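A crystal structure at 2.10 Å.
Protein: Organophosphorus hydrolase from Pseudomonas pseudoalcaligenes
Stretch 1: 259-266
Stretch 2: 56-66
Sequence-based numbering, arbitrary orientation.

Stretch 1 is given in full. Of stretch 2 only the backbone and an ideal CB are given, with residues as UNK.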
# COMPACT_ATOMS: atom_id res chain seq x y z
N PRO A 259 -17.89 12.82 -5.39
CA PRO A 259 -18.83 11.70 -5.21
C PRO A 259 -20.00 11.80 -6.17
O PRO A 259 -20.65 10.78 -6.41
CB PRO A 259 -19.31 11.87 -3.77
CG PRO A 259 -18.23 12.64 -3.09
CD PRO A 259 -17.70 13.58 -4.15
N GLU A 260 -20.24 12.98 -6.75
CA GLU A 260 -21.36 13.14 -7.68
C GLU A 260 -21.13 12.32 -8.95
O GLU A 260 -22.07 12.01 -9.67
CB GLU A 260 -21.60 14.62 -8.07
CG GLU A 260 -20.45 15.29 -8.84
CD GLU A 260 -19.45 15.97 -7.93
OE1 GLU A 260 -19.27 15.51 -6.79
OE2 GLU A 260 -18.85 16.98 -8.37
N VAL A 261 -19.87 11.97 -9.22
CA VAL A 261 -19.54 11.20 -10.43
C VAL A 261 -20.09 9.78 -10.31
O VAL A 261 -19.95 9.14 -9.27
CB VAL A 261 -18.01 11.21 -10.69
CG1 VAL A 261 -17.63 10.23 -11.81
CG2 VAL A 261 -17.54 12.62 -11.05
N VAL A 262 -20.74 9.29 -11.36
CA VAL A 262 -21.41 7.99 -11.30
C VAL A 262 -20.81 6.97 -12.29
O VAL A 262 -20.08 7.34 -13.20
CB VAL A 262 -22.91 8.12 -11.56
CG1 VAL A 262 -23.50 9.13 -10.58
CG2 VAL A 262 -23.19 8.55 -13.00
N PHE A 263 -21.14 5.70 -12.07
CA PHE A 263 -20.64 4.62 -12.90
C PHE A 263 -21.75 4.11 -13.83
O PHE A 263 -22.88 3.90 -13.39
CB PHE A 263 -20.15 3.51 -11.97
CG PHE A 263 -19.52 2.34 -12.68
CD1 PHE A 263 -18.50 2.51 -13.59
CD2 PHE A 263 -19.92 1.05 -12.37
CE1 PHE A 263 -17.92 1.41 -14.22
CE2 PHE A 263 -19.34 -0.04 -12.98
CZ PHE A 263 -18.35 0.13 -13.90
N GLU A 264 -21.43 3.91 -15.11
CA GLU A 264 -22.45 3.53 -16.09
C GLU A 264 -23.21 2.27 -15.69
O GLU A 264 -24.36 2.10 -16.05
CB GLU A 264 -21.83 3.31 -17.47
CG GLU A 264 -22.83 3.54 -18.60
CD GLU A 264 -22.96 5.00 -18.98
OE1 GLU A 264 -22.54 5.86 -18.17
OE2 GLU A 264 -23.46 5.30 -20.08
N PHE A 265 -22.57 1.39 -14.94
CA PHE A 265 -23.18 0.12 -14.56
C PHE A 265 -23.71 0.07 -13.12
O PHE A 265 -24.04 -1.00 -12.60
CB PHE A 265 -22.21 -1.03 -14.84
CG PHE A 265 -21.94 -1.22 -16.31
CD1 PHE A 265 -22.99 -1.35 -17.22
CD2 PHE A 265 -20.65 -1.25 -16.80
CE1 PHE A 265 -22.74 -1.52 -18.57
CE2 PHE A 265 -20.40 -1.42 -18.15
CZ PHE A 265 -21.45 -1.55 -19.03
N ASP A 266 -23.81 1.24 -12.48
CA ASP A 266 -24.73 1.39 -11.37
C ASP A 266 -26.14 1.14 -11.94
O ASP A 266 -26.51 1.73 -12.95
CB ASP A 266 -24.68 2.80 -10.78
CG ASP A 266 -23.39 3.09 -10.05
OD1 ASP A 266 -22.79 2.16 -9.48
OD2 ASP A 266 -22.97 4.27 -10.04
N UNK A 56 -9.33 -3.89 -16.46
CA UNK A 56 -9.17 -2.56 -17.05
C UNK A 56 -10.56 -2.01 -17.40
O UNK A 56 -11.27 -2.60 -18.20
CB UNK A 56 -8.27 -2.61 -18.29
N UNK A 57 -10.94 -0.89 -16.78
CA UNK A 57 -12.23 -0.24 -17.06
C UNK A 57 -12.02 1.09 -17.80
O UNK A 57 -11.23 1.92 -17.35
CB UNK A 57 -13.00 -0.00 -15.76
N UNK A 58 -12.69 1.29 -18.95
CA UNK A 58 -12.56 2.58 -19.66
C UNK A 58 -13.03 3.74 -18.80
O UNK A 58 -14.07 3.63 -18.15
CB UNK A 58 -13.36 2.56 -20.97
N UNK A 59 -12.29 4.84 -18.82
CA UNK A 59 -12.66 6.01 -18.04
C UNK A 59 -14.02 6.55 -18.49
O UNK A 59 -14.69 7.26 -17.74
CB UNK A 59 -11.59 7.09 -18.16
N UNK A 60 -14.41 6.24 -19.73
CA UNK A 60 -15.68 6.72 -20.29
C UNK A 60 -16.90 6.15 -19.54
O UNK A 60 -18.02 6.63 -19.72
CB UNK A 60 -15.77 6.35 -21.77
N UNK A 61 -16.69 5.12 -18.72
CA UNK A 61 -17.79 4.58 -17.92
C UNK A 61 -18.11 5.45 -16.70
O UNK A 61 -19.12 5.23 -16.03
CB UNK A 61 -17.45 3.16 -17.46
N UNK A 62 -17.25 6.42 -16.39
CA UNK A 62 -17.54 7.34 -15.29
C UNK A 62 -18.26 8.51 -15.91
O UNK A 62 -17.83 9.01 -16.93
CB UNK A 62 -16.28 7.78 -14.54
N UNK A 63 -19.36 8.95 -15.29
CA UNK A 63 -20.17 10.01 -15.87
C UNK A 63 -20.51 11.11 -14.86
O UNK A 63 -20.42 10.91 -13.64
CB UNK A 63 -21.46 9.42 -16.44
N UNK A 64 -20.89 12.28 -15.37
CA UNK A 64 -21.21 13.42 -14.53
C UNK A 64 -20.04 14.38 -14.41
O UNK A 64 -20.07 15.32 -13.61
CB UNK A 64 -21.64 12.95 -13.14
N UNK A 65 -19.01 14.16 -15.22
CA UNK A 65 -17.81 14.99 -15.20
C UNK A 65 -17.25 15.21 -16.60
O UNK A 65 -17.24 14.28 -17.41
CB UNK A 65 -16.74 14.35 -14.31
N UNK A 66 -16.79 16.43 -16.89
CA UNK A 66 -16.10 16.70 -18.15
C UNK A 66 -14.85 15.83 -18.28
O UNK A 66 -14.19 15.52 -17.30
CB UNK A 66 -15.73 18.18 -18.25

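Position 56 has nothing of stretch 1 within 5.5 Å of its ideal CB, so the contact leaves its identity open; it is Asp 56, with both carboxylate oxygens bonded elsewhere in the structure. At 57 the CA-to-CB bond points toward stretch 1, and the ideal CB lies 5.3 Å from Phe 263 CE1. That gap beside an aromatic ring suits a branched or long apolar chain. Leu 57 fills it, its CD1 4.4 Å from Phe 263 CZ.

Positions 58 to 60 are out of range by the same CB test. The phi of -60° at 58 permits proline without requiring it, and Pro 58 is found there. Position 59 has helical angles that many residues adopt, and nothing of stretch 1 constrains it; it is Ala 59. Position 60 has similar angles and is equally free; Ser 60 continues the 3-10 segment begun at 59.

At 61 the backbone O accepts a hydrogen bond from Glu 264 N (2.8 Å). The ideal CB points sideways, yet stands 3.7 Å from Phe 263 CE1, 4.4 Å from Glu 264 CB and 5.5 Å from Phe 265 CD2. With two rings within its reach, leucine, isoleucine or methionine would be reasonable. Leu 61 places CB 3.7 Å from Phe 263 CE1 and CD2 4.0 Å from Phe 265 CE2, meeting both rings obliquely.

Position 62 pairs with Phe 263 in an antiparallel, non-hydrogen-bonded bridge, and its CB shares that residue's face of the sheet. With Val 261 CG1 3.9 Å from the ideal CB, an aliphatic chain fits. Leu 62 also brings CD2 to 4.5 Å from Phe 263 CD1.

Position 63 forms the hydrogen-bonded pair with Val 262: N donates to Val 262 O (2.7 Å), and O accepts from Val 262 N (2.8 Å). Its ideal CB lies 4.0 Å from Val 262 CG2 and 4.1 Å from Glu 264 OE1, favouring a chain with an apolar stem, perhaps with a polar or basic end. Lys 63 approaches Glu 264 OE1 through CG (3.1 Å), but its end leads away, and NZ donates to Ser 60 O (2.6 Å) instead.

At 64 phi/psi is 98/10°, where a CB would be jammed against the preceding carbonyl O. The 3.6 Å from an ideal CB to Glu 260 O is an ordinary contact and excludes nothing; the backbone angles by themselves call for glycine, and the residue is Gly 64.

The CB at 65 points toward stretch 1, 3.8 Å from Val 261 CG2, and the extended backbone (-143/140°) suits a beta-branched apolar residue. Ile 65 makes that contact. Position 66 is out of reach; Asp 66 occupies a helix N-cap position, without a side-chain capping bond.

Stretch 2 56-66: DLPASLLKGID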
# COMPACT_ATOMS: atom_id res chain seq x y z
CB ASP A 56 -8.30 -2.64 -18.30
CG ASP A 56 -6.83 -2.99 -17.99
OD1 ASP A 56 -6.32 -2.70 -16.87
OD2 ASP A 56 -6.19 -3.56 -18.89
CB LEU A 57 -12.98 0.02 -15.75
CG LEU A 57 -13.34 -1.22 -14.92
CD1 LEU A 57 -14.07 -0.78 -13.65
CD2 LEU A 57 -14.17 -2.23 -15.72
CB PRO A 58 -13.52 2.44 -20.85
CG PRO A 58 -13.67 0.98 -21.06
CD PRO A 58 -13.51 0.33 -19.71
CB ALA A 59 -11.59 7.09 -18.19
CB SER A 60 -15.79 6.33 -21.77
OG SER A 60 -15.88 4.91 -21.90
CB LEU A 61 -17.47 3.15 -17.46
CG LEU A 61 -17.37 2.14 -18.61
CD1 LEU A 61 -16.87 0.80 -18.11
CD2 LEU A 61 -18.72 1.99 -19.34
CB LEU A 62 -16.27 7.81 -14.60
CG LEU A 62 -15.45 6.73 -13.90
CD1 LEU A 62 -14.09 7.30 -13.54
CD2 LEU A 62 -16.17 6.22 -12.67
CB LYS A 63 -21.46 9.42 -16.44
CG LYS A 63 -21.27 8.71 -17.78
CD LYS A 63 -21.02 9.71 -18.92
CE LYS A 63 -20.68 9.02 -20.24
NZ LYS A 63 -19.19 8.85 -20.45
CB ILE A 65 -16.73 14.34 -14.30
CG1 ILE A 65 -15.50 15.24 -14.19
CG2 ILE A 65 -16.33 12.95 -14.83
CD1 ILE A 65 -14.58 14.85 -13.06
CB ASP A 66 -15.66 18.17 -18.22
CG ASP A 66 -16.81 19.14 -18.21
OD1 ASP A 66 -17.91 18.76 -17.74
OD2 ASP A 66 -16.62 20.28 -18.67
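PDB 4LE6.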